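Local coordinates for DUF1116 domain-containing protein (Enterococcus faecalis, PDB 3CLQ) that is of unknown function but belongs to the AllG family, and so is probably related to a subunit of oxamate carbamoyltransferase, at residues I22-I27 / E121-T126; P26-F31 / Y114-K119; A196-L201 / Y231-T236. All coordinates share one frame; numbering follows the deposited sequence.

Interactions 1 and 2 are neighbours that share P26 and I27. Their centres lie about 12 Å apart, and both use strand 26-33, next to strand 114-120 in a four-stranded antiparallel sheet. Interaction 2 is the pairing of these two strands. Interaction 1 sits at one end of that pairing, where helix 6-23 turns into the strand. Interaction 3 comes later in the chain and joins helix 195-210 to the start of helix 234-247. Its centre lies about 14 Å from that of interaction 2, and H116 NE2 meets T236 OG1 at 3.0 Å. An N-terminal strand is thus tied, through the sheet, to helices that lie far on in sequence.

Interaction 1. Residues I22-I27 / E121-T126; sequences IQSKPI and ETYGNT
The end of helix 6-23 and the first residues of strand 26-33 lie along the loop 121-125 that leads into strand 126-130. Three polar links join them. T122 uses its hydroxyl: OG1 gives a hydrogen bond to Q23 O at 2.8 Å. OG1 lies in the plane of that carbonyl. The torsion chi1 of -51° sets OG1 anti to its own carbonyl carbon and so turns it to the Q23 carbonyl at the helix end. E121 N binds K25 O at 2.9 Å. The hydrogen bond is fairly straight, with an N-H...O angle of 163°, but the donor stands above the carbonyl plane. E121 also meets K25 by charge. K25 NZ and E121 OE1 form a salt bridge at 3.1 Å, with a weak hydrogen bond as part of it. The two side chains run side by side and point the same way. The K25 chain is bent at several torsions, while that of E121 is extended beyond CG. Below the charged tip, E121 CB rests on I27 CG1 at 3.7 Å. Y123 brings up an edge of its ring, where CD2 lies 3.5 Å from S24 OG. S24 OG has its polar partners elsewhere, in the side chain of N120 and in R20 O. N120 does more, since its OD1 accepts from K25 N and from T122 N, the latter closing an Asx turn. The two shortest bonds both end on carbonyls of residues 22-27. S24 is the first residue after the helix to leave helical angles. The arrangement is that of a helix-to-strand turn packed on the connection of a beta hairpin, formed by strands 114-120 and 126-130.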
loop_
_atom_site.group_PDB
_atom_site.type_symbol
_atom_site.label_atom_id
_atom_site.label_comp_id
_atom_site.label_asym_id
_atom_site.label_seq_id
_atom_site.Cartn_x
_atom_site.Cartn_y
_atom_site.Cartn_z
ATOM N N ILE B 22 8.177 15.254 -16.716
ATOM C CA ILE B 22 8.718 13.971 -16.241
ATOM C C ILE B 22 9.797 14.166 -15.191
ATOM O O ILE B 22 9.839 13.446 -14.191
ATOM C CB ILE B 22 9.295 13.147 -17.408
ATOM C CG1 ILE B 22 8.172 12.512 -18.227
ATOM C CG2 ILE B 22 10.293 12.088 -16.914
ATOM C CD1 ILE B 22 8.623 12.074 -19.604
ATOM N N GLN B 23 10.678 15.136 -15.406
ATOM C CA GLN B 23 11.787 15.344 -14.480
ATOM C C GLN B 23 11.502 16.244 -13.274
ATOM O O GLN B 23 12.344 16.357 -12.387
ATOM C CB GLN B 23 12.992 15.872 -15.231
ATOM C CG GLN B 23 13.434 14.932 -16.299
ATOM C CD GLN B 23 14.695 15.393 -16.988
ATOM O OE1 GLN B 23 15.362 14.605 -17.653
ATOM N NE2 GLN B 23 15.030 16.667 -16.837
ATOM N N SER B 24 10.358 16.923 -13.252
ATOM C CA SER B 24 9.967 17.630 -12.051
ATOM C C SER B 24 9.995 16.680 -10.884
ATOM O O SER B 24 9.725 15.492 -11.036
ATOM C CB SER B 24 8.574 18.176 -12.176
ATOM O OG SER B 24 8.576 19.242 -13.085
ATOM N N LYS B 25 10.309 17.210 -9.711
ATOM C CA LYS B 25 10.359 16.404 -8.526
ATOM C C LYS B 25 9.739 17.191 -7.389
ATOM O O LYS B 25 10.429 17.850 -6.629
ATOM C CB LYS B 25 11.801 16.016 -8.220
ATOM C CG LYS B 25 11.976 14.555 -7.880
ATOM C CD LYS B 25 13.301 13.978 -8.426
ATOM C CE LYS B 25 14.468 14.223 -7.502
ATOM N NZ LYS B 25 14.203 13.842 -6.072
ATOM N N PRO B 26 8.416 17.107 -7.274
ATOM C CA PRO B 26 7.606 17.785 -6.262
ATOM C C PRO B 26 7.925 17.306 -4.847
ATOM O O PRO B 26 7.768 16.105 -4.548
ATOM C CB PRO B 26 6.186 17.356 -6.609
ATOM C CG PRO B 26 6.265 16.831 -7.995
ATOM C CD PRO B 26 7.607 16.265 -8.166
ATOM N N ILE B 27 8.359 18.233 -3.994
ATOM C CA ILE B 27 8.675 17.941 -2.592
ATOM C C ILE B 27 7.697 18.623 -1.640
ATOM O O ILE B 27 7.474 19.837 -1.708
ATOM C CB ILE B 27 10.109 18.383 -2.223
ATOM C CG1 ILE B 27 11.126 17.813 -3.231
ATOM C CG2 ILE B 27 10.463 17.968 -0.776
ATOM C CD1 ILE B 27 11.164 16.288 -3.310
ATOM N N GLU B 121 11.680 20.433 -6.773
ATOM C CA GLU B 121 13.119 20.316 -6.513
ATOM C C GLU B 121 13.942 20.547 -7.783
ATOM O O GLU B 121 15.103 20.960 -7.715
ATOM C CB GLU B 121 13.471 18.956 -5.903
ATOM C CG GLU B 121 14.911 18.831 -5.410
ATOM C CD GLU B 121 15.285 17.407 -4.931
ATOM O OE1 GLU B 121 15.712 16.557 -5.761
ATOM O OE2 GLU B 121 15.177 17.133 -3.717
ATOM N N THR B 122 13.353 20.284 -8.943
ATOM C CA THR B 122 14.112 20.417 -10.168
ATOM C C THR B 122 14.007 21.835 -10.725
ATOM O O THR B 122 15.012 22.420 -11.140
ATOM C CB THR B 122 13.634 19.403 -11.221
ATOM O OG1 THR B 122 13.617 18.101 -10.648
ATOM C CG2 THR B 122 14.555 19.389 -12.435
ATOM N N TYR B 123 12.798 22.388 -10.717
ATOM C CA TYR B 123 12.492 23.586 -11.507
ATOM C C TYR B 123 12.105 24.770 -10.616
ATOM O O TYR B 123 11.949 25.915 -11.074
ATOM C CB TYR B 123 11.422 23.260 -12.576
ATOM C CG TYR B 123 11.981 22.331 -13.644
ATOM C CD1 TYR B 123 13.032 22.769 -14.457
ATOM C CD2 TYR B 123 11.509 21.009 -13.816
ATOM C CE1 TYR B 123 13.609 21.947 -15.421
ATOM C CE2 TYR B 123 12.086 20.157 -14.797
ATOM C CZ TYR B 123 13.157 20.649 -15.594
ATOM O OH TYR B 123 13.799 19.915 -16.584
ATOM N N GLY B 124 11.942 24.470 -9.335
ATOM C CA GLY B 124 11.813 25.493 -8.329
ATOM C C GLY B 124 10.511 26.243 -8.253
ATOM O O GLY B 124 10.450 27.304 -7.620
ATOM N N ASN B 125 9.468 25.729 -8.892
ATOM C CA ASN B 125 8.163 26.359 -8.773
ATOM C C ASN B 125 7.362 25.688 -7.667
ATOM O O ASN B 125 7.613 24.538 -7.308
ATOM C CB ASN B 125 7.407 26.328 -10.094
ATOM C CG ASN B 125 7.046 24.916 -10.516
ATOM O OD1 ASN B 125 7.921 24.140 -10.920
ATOM N ND2 ASN B 125 5.749 24.569 -10.433
ATOM N N THR B 126 6.398 26.421 -7.120
ATOM C CA THR B 126 5.603 25.919 -6.001
ATOM C C THR B 126 4.129 25.734 -6.394
ATOM O O THR B 126 3.575 26.524 -7.154
ATOM C CB THR B 126 5.661 26.905 -4.803
ATOM O OG1 THR B 126 7.018 27.168 -4.443
ATOM C CG2 THR B 126 4.940 26.334 -3.615
#

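Interaction 2. Residues P26-F31 / Y114-K119; sequences PILVGF and YVHIIK
I117 O is the best-held polar atom here, gripped by two hydrogen bonds. V29 N reaches I117 O at 2.9 Å, almost along the C=O axis. G30 N reaches I117 O at 3.3 Å, on a lone pair. Two successive residues thus face one, which makes a classic beta bulge and shifts the register by one. The chain continues with I117 N giving a hydrogen bond to G30 O at 2.7 Å. Before the bulge, I27 and K119 exchange two backbone bonds as a hydrogen-bonded pair. I117 folds its side chain over the glycine, and CD1 comes to 3.2 Å from F31 N. L28, H116, I118 and F31 share the other face of the sheet. F31 and H116 lie side by side, with planes at 48°, and F31 CE1 sits over one face of the imidazole. L28 CD1 lies at the edge of that ring and also touches I118 CG1 at 4.1 Å. H116 is fixed by both ring nitrogens: ND1 bonds T129 O, and NE2 is held by T236. Outside the pair, strand 126-130 binds strand 114-120 on its far edge, while strand 174-175 borders strand 26-33. Helix 146-168 packs on L28 and F31 through L163 and M167, and L176 of helix 176-183 touches L28 and I118.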
loop_
_atom_site.group_PDB
_atom_site.type_symbol
_atom_site.label_atom_id
_atom_site.label_comp_id
_atom_site.label_asym_id
_atom_site.label_seq_id
_atom_site.Cartn_x
_atom_site.Cartn_y
_atom_site.Cartn_z
ATOM N N PRO B 26 8.416 17.107 -7.274
ATOM C CA PRO B 26 7.606 17.785 -6.262
ATOM C C PRO B 26 7.925 17.306 -4.847
ATOM O O PRO B 26 7.768 16.105 -4.548
ATOM C CB PRO B 26 6.186 17.356 -6.609
ATOM C CG PRO B 26 6.265 16.831 -7.995
ATOM C CD PRO B 26 7.607 16.265 -8.166
ATOM N N ILE B 27 8.359 18.233 -3.994
ATOM C CA ILE B 27 8.675 17.941 -2.592
ATOM C C ILE B 27 7.697 18.623 -1.640
ATOM O O ILE B 27 7.474 19.837 -1.708
ATOM C CB ILE B 27 10.109 18.383 -2.223
ATOM C CG1 ILE B 27 11.126 17.813 -3.231
ATOM C CG2 ILE B 27 10.463 17.968 -0.776
ATOM C CD1 ILE B 27 11.164 16.288 -3.310
ATOM N N LEU B 28 7.095 17.842 -0.754
ATOM C CA LEU B 28 6.205 18.436 0.216
ATOM C C LEU B 28 7.099 19.051 1.248
ATOM O O LEU B 28 7.822 18.313 1.946
ATOM C CB LEU B 28 5.325 17.384 0.864
ATOM C CG LEU B 28 4.520 17.928 2.041
ATOM C CD1 LEU B 28 3.698 19.163 1.640
ATOM C CD2 LEU B 28 3.614 16.851 2.540
ATOM N N VAL B 29 7.079 20.387 1.336
ATOM C CA VAL B 29 7.982 21.071 2.269
ATOM C C VAL B 29 7.323 21.711 3.486
ATOM O O VAL B 29 7.981 21.956 4.495
ATOM C CB VAL B 29 8.939 22.089 1.583
ATOM C CG1 VAL B 29 9.783 21.392 0.520
ATOM C CG2 VAL B 29 8.178 23.315 1.008
ATOM N N GLY B 30 6.028 21.983 3.414
ATOM C CA GLY B 30 5.390 22.648 4.537
ATOM C C GLY B 30 3.883 22.684 4.458
ATOM O O GLY B 30 3.283 22.129 3.525
ATOM N N PHE B 31 3.287 23.332 5.462
ATOM C CA PHE B 31 1.857 23.604 5.536
ATOM C C PHE B 31 1.698 24.972 6.139
ATOM O O PHE B 31 2.488 25.360 6.994
ATOM C CB PHE B 31 1.164 22.613 6.454
ATOM C CG PHE B 31 1.180 21.195 5.956
ATOM C CD1 PHE B 31 0.142 20.710 5.172
ATOM C CD2 PHE B 31 2.222 20.343 6.278
ATOM C CE1 PHE B 31 0.158 19.396 4.726
ATOM C CE2 PHE B 31 2.229 19.032 5.837
ATOM C CZ PHE B 31 1.211 18.555 5.068
ATOM N N TYR B 114 -5.680 25.744 5.792
ATOM C CA TYR B 114 -4.297 25.341 5.637
ATOM C C TYR B 114 -4.124 24.663 4.294
ATOM O O TYR B 114 -5.028 23.965 3.838
ATOM C CB TYR B 114 -3.884 24.420 6.777
ATOM C CG TYR B 114 -3.310 25.195 7.909
ATOM C CD1 TYR B 114 -4.143 25.873 8.799
ATOM C CD2 TYR B 114 -1.938 25.306 8.068
ATOM C CE1 TYR B 114 -3.606 26.644 9.846
ATOM C CE2 TYR B 114 -1.393 26.056 9.107
ATOM C CZ TYR B 114 -2.234 26.727 9.983
ATOM O OH TYR B 114 -1.705 27.473 10.996
ATOM N N VAL B 115 -2.976 24.895 3.658
ATOM C CA VAL B 115 -2.633 24.246 2.386
ATOM C C VAL B 115 -1.279 23.526 2.462
ATOM O O VAL B 115 -0.432 23.928 3.251
ATOM C CB VAL B 115 -2.612 25.264 1.201
ATOM C CG1 VAL B 115 -4.015 25.696 0.840
ATOM C CG2 VAL B 115 -1.737 26.486 1.521
ATOM N N HIS B 116 -1.101 22.456 1.667
ATOM C CA HIS B 116 0.225 21.831 1.437
ATOM C C HIS B 116 1.109 22.828 0.712
ATOM O O HIS B 116 0.659 23.473 -0.225
ATOM C CB HIS B 116 0.151 20.633 0.478
ATOM C CG HIS B 116 -0.774 19.545 0.903
ATOM N ND1 HIS B 116 -2.132 19.732 1.044
ATOM C CD2 HIS B 116 -0.548 18.232 1.139
ATOM C CE1 HIS B 116 -2.693 18.587 1.399
ATOM N NE2 HIS B 116 -1.755 17.664 1.462
ATOM N N ILE B 117 2.366 22.946 1.098
ATOM C CA ILE B 117 3.268 23.728 0.286
ATOM C C ILE B 117 4.230 22.766 -0.383
ATOM O O ILE B 117 5.036 22.125 0.299
ATOM C CB ILE B 117 4.073 24.692 1.115
ATOM C CG1 ILE B 117 3.172 25.411 2.106
ATOM C CG2 ILE B 117 4.749 25.681 0.214
ATOM C CD1 ILE B 117 3.882 25.767 3.396
ATOM N N ILE B 118 4.143 22.681 -1.705
ATOM C CA ILE B 118 4.856 21.685 -2.485
ATOM C C ILE B 118 5.772 22.402 -3.455
ATOM O O ILE B 118 5.322 23.243 -4.211
ATOM C CB ILE B 118 3.856 20.803 -3.282
ATOM C CG1 ILE B 118 3.018 19.946 -2.343
ATOM C CG2 ILE B 118 4.572 19.886 -4.252
ATOM C CD1 ILE B 118 1.835 19.343 -3.031
ATOM N N LYS B 119 7.051 22.078 -3.453
ATOM C CA LYS B 119 8.009 22.878 -4.194
ATOM C C LYS B 119 8.724 21.976 -5.159
ATOM O O LYS B 119 9.086 20.877 -4.798
ATOM C CB LYS B 119 9.008 23.510 -3.228
ATOM C CG LYS B 119 9.893 24.586 -3.808
ATOM C CD LYS B 119 10.665 25.281 -2.675
ATOM C CE LYS B 119 12.193 25.323 -2.927
ATOM N NZ LYS B 119 12.821 23.949 -2.799
#

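Interaction 3. Residues A196-L201 / Y231-T236; sequences AGSTLL and YFSGPT
The turn that leads into helix 234-247 packs against helix 195-210, and two serines carry the contact. S198 OG accepts two bonds from S233. The hydroxyl S233 OG gives S198 OG a hydrogen bond of 2.8 Å. The backbone S233 N gives S198 OG another, of 2.9 Å, with an N-H...O angle of 160°. S198 OG also bonds D230 O, so three bonds hold this buried hydroxyl, with a weak fourth to N194 O. Its chi1 of -80° puts OG beside its own backbone N. S233 OG instead takes the crowded place between its N and carbonyl carbon, with chi1 at 69°. That rotation brings S233 OG close to the helix backbone, 3.4 Å from G197 C. G197 has no side chain to stand between them. The chain from Y231 to G234 makes a type I beta turn, closed by G234 N on Y231 O. The turn presents S233 to helix 195-210 just as helix 234-247 begins. Beside the serines, L201 makes an apolar contact with F232. L201 CD1 meets F232 CE2 at 3.9 Å, and the two side chains cross at about a right angle. L201 CD1 also comes tip to tip with T236 OG1 at 3.7 Å, a hydroxyl held by H116 of strand 114-120. Y231 points away from helix 195-210 and bonds S104 through its OH. Helix 195-210 also touches the second subunit, where T199 packs on T199 of that chain.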
loop_
_atom_site.group_PDB
_atom_site.type_symbol
_atom_site.label_atom_id
_atom_site.label_comp_id
_atom_site.label_asym_id
_atom_site.label_seq_id
_atom_site.Cartn_x
_atom_site.Cartn_y
_atom_site.Cartn_z
ATOM N N ALA B 196 -3.142 3.381 -0.333
ATOM C CA ALA B 196 -1.709 3.130 -0.169
ATOM C C ALA B 196 -0.968 4.436 0.094
ATOM O O ALA B 196 -0.237 4.562 1.077
ATOM C CB ALA B 196 -1.168 2.459 -1.377
ATOM N N GLY B 197 -1.201 5.419 -0.777
ATOM C CA GLY B 197 -0.596 6.737 -0.647
ATOM C C GLY B 197 -0.906 7.356 0.691
ATOM O O GLY B 197 -0.042 7.964 1.318
ATOM N N SER B 198 -2.137 7.193 1.147
ATOM C CA SER B 198 -2.550 7.870 2.367
ATOM C C SER B 198 -1.849 7.244 3.546
ATOM O O SER B 198 -1.347 7.937 4.430
ATOM C CB SER B 198 -4.065 7.823 2.520
ATOM O OG SER B 198 -4.667 8.828 1.707
ATOM N N THR B 199 -1.762 5.923 3.522
ATOM C CA THR B 199 -1.069 5.190 4.561
ATOM C C THR B 199 0.442 5.415 4.524
ATOM O O THR B 199 1.105 5.327 5.547
ATOM C CB THR B 199 -1.397 3.711 4.408
ATOM O OG1 THR B 199 -2.811 3.610 4.246
ATOM C CG2 THR B 199 -0.991 2.919 5.622
ATOM N N LEU B 200 0.996 5.705 3.359
ATOM C CA LEU B 200 2.421 5.982 3.287
ATOM C C LEU B 200 2.726 7.368 3.823
ATOM O O LEU B 200 3.804 7.610 4.349
ATOM C CB LEU B 200 2.955 5.876 1.856
ATOM C CG LEU B 200 3.170 4.472 1.293
ATOM C CD1 LEU B 200 3.318 4.579 -0.237
ATOM C CD2 LEU B 200 4.351 3.704 1.923
ATOM N N LEU B 201 1.772 8.275 3.681
ATOM C CA LEU B 201 1.964 9.642 4.085
ATOM C C LEU B 201 1.802 9.794 5.587
ATOM O O LEU B 201 2.618 10.462 6.219
ATOM C CB LEU B 201 0.950 10.525 3.377
ATOM C CG LEU B 201 1.384 11.882 2.852
ATOM C CD1 LEU B 201 0.227 12.882 2.887
ATOM C CD2 LEU B 201 2.514 12.374 3.647
ATOM N N TYR B 231 -8.852 9.108 2.301
ATOM C CA TYR B 231 -8.664 10.150 1.313
ATOM C C TYR B 231 -7.614 11.204 1.656
ATOM O O TYR B 231 -7.405 12.146 0.906
ATOM C CB TYR B 231 -9.999 10.866 1.054
ATOM C CG TYR B 231 -9.948 11.814 -0.127
ATOM C CD1 TYR B 231 -9.708 11.332 -1.425
ATOM C CD2 TYR B 231 -10.117 13.182 0.055
ATOM C CE1 TYR B 231 -9.652 12.193 -2.520
ATOM C CE2 TYR B 231 -10.059 14.075 -1.040
ATOM C CZ TYR B 231 -9.829 13.569 -2.325
ATOM O OH TYR B 231 -9.770 14.438 -3.393
ATOM N N PHE B 232 -6.956 11.077 2.790
ATOM C CA PHE B 232 -6.043 12.142 3.206
ATOM C C PHE B 232 -4.944 12.577 2.201
ATOM O O PHE B 232 -4.588 13.737 2.157
ATOM C CB PHE B 232 -5.404 11.817 4.558
ATOM C CG PHE B 232 -4.601 12.936 5.082
ATOM C CD1 PHE B 232 -5.236 14.110 5.516
ATOM C CD2 PHE B 232 -3.217 12.886 5.053
ATOM C CE1 PHE B 232 -4.505 15.201 5.967
ATOM C CE2 PHE B 232 -2.472 13.964 5.509
ATOM C CZ PHE B 232 -3.121 15.136 5.969
ATOM N N SER B 233 -4.394 11.668 1.410
ATOM C CA SER B 233 -3.334 12.029 0.467
ATOM C C SER B 233 -3.841 12.447 -0.929
ATOM O O SER B 233 -3.042 12.813 -1.811
ATOM C CB SER B 233 -2.376 10.850 0.306
ATOM O OG SER B 233 -3.028 9.798 -0.372
ATOM N N GLY B 234 -5.152 12.352 -1.135
ATOM C CA GLY B 234 -5.762 12.704 -2.414
ATOM C C GLY B 234 -5.323 14.078 -2.880
ATOM O O GLY B 234 -4.752 14.219 -3.962
ATOM N N PRO B 235 -5.596 15.116 -2.076
ATOM C CA PRO B 235 -5.097 16.439 -2.427
ATOM C C PRO B 235 -3.597 16.468 -2.684
ATOM O O PRO B 235 -3.132 17.164 -3.608
ATOM C CB PRO B 235 -5.464 17.283 -1.200
ATOM C CG PRO B 235 -6.735 16.645 -0.738
ATOM C CD PRO B 235 -6.436 15.158 -0.870
ATOM N N THR B 236 -2.853 15.705 -1.894
ATOM C CA THR B 236 -1.414 15.698 -1.998
ATOM C C THR B 236 -0.980 15.346 -3.422
ATOM O O THR B 236 -0.082 15.967 -3.980
ATOM C CB THR B 236 -0.811 14.726 -0.975
ATOM O OG1 THR B 236 -1.473 14.896 0.287
ATOM C CG2 THR B 236 0.684 14.969 -0.793
#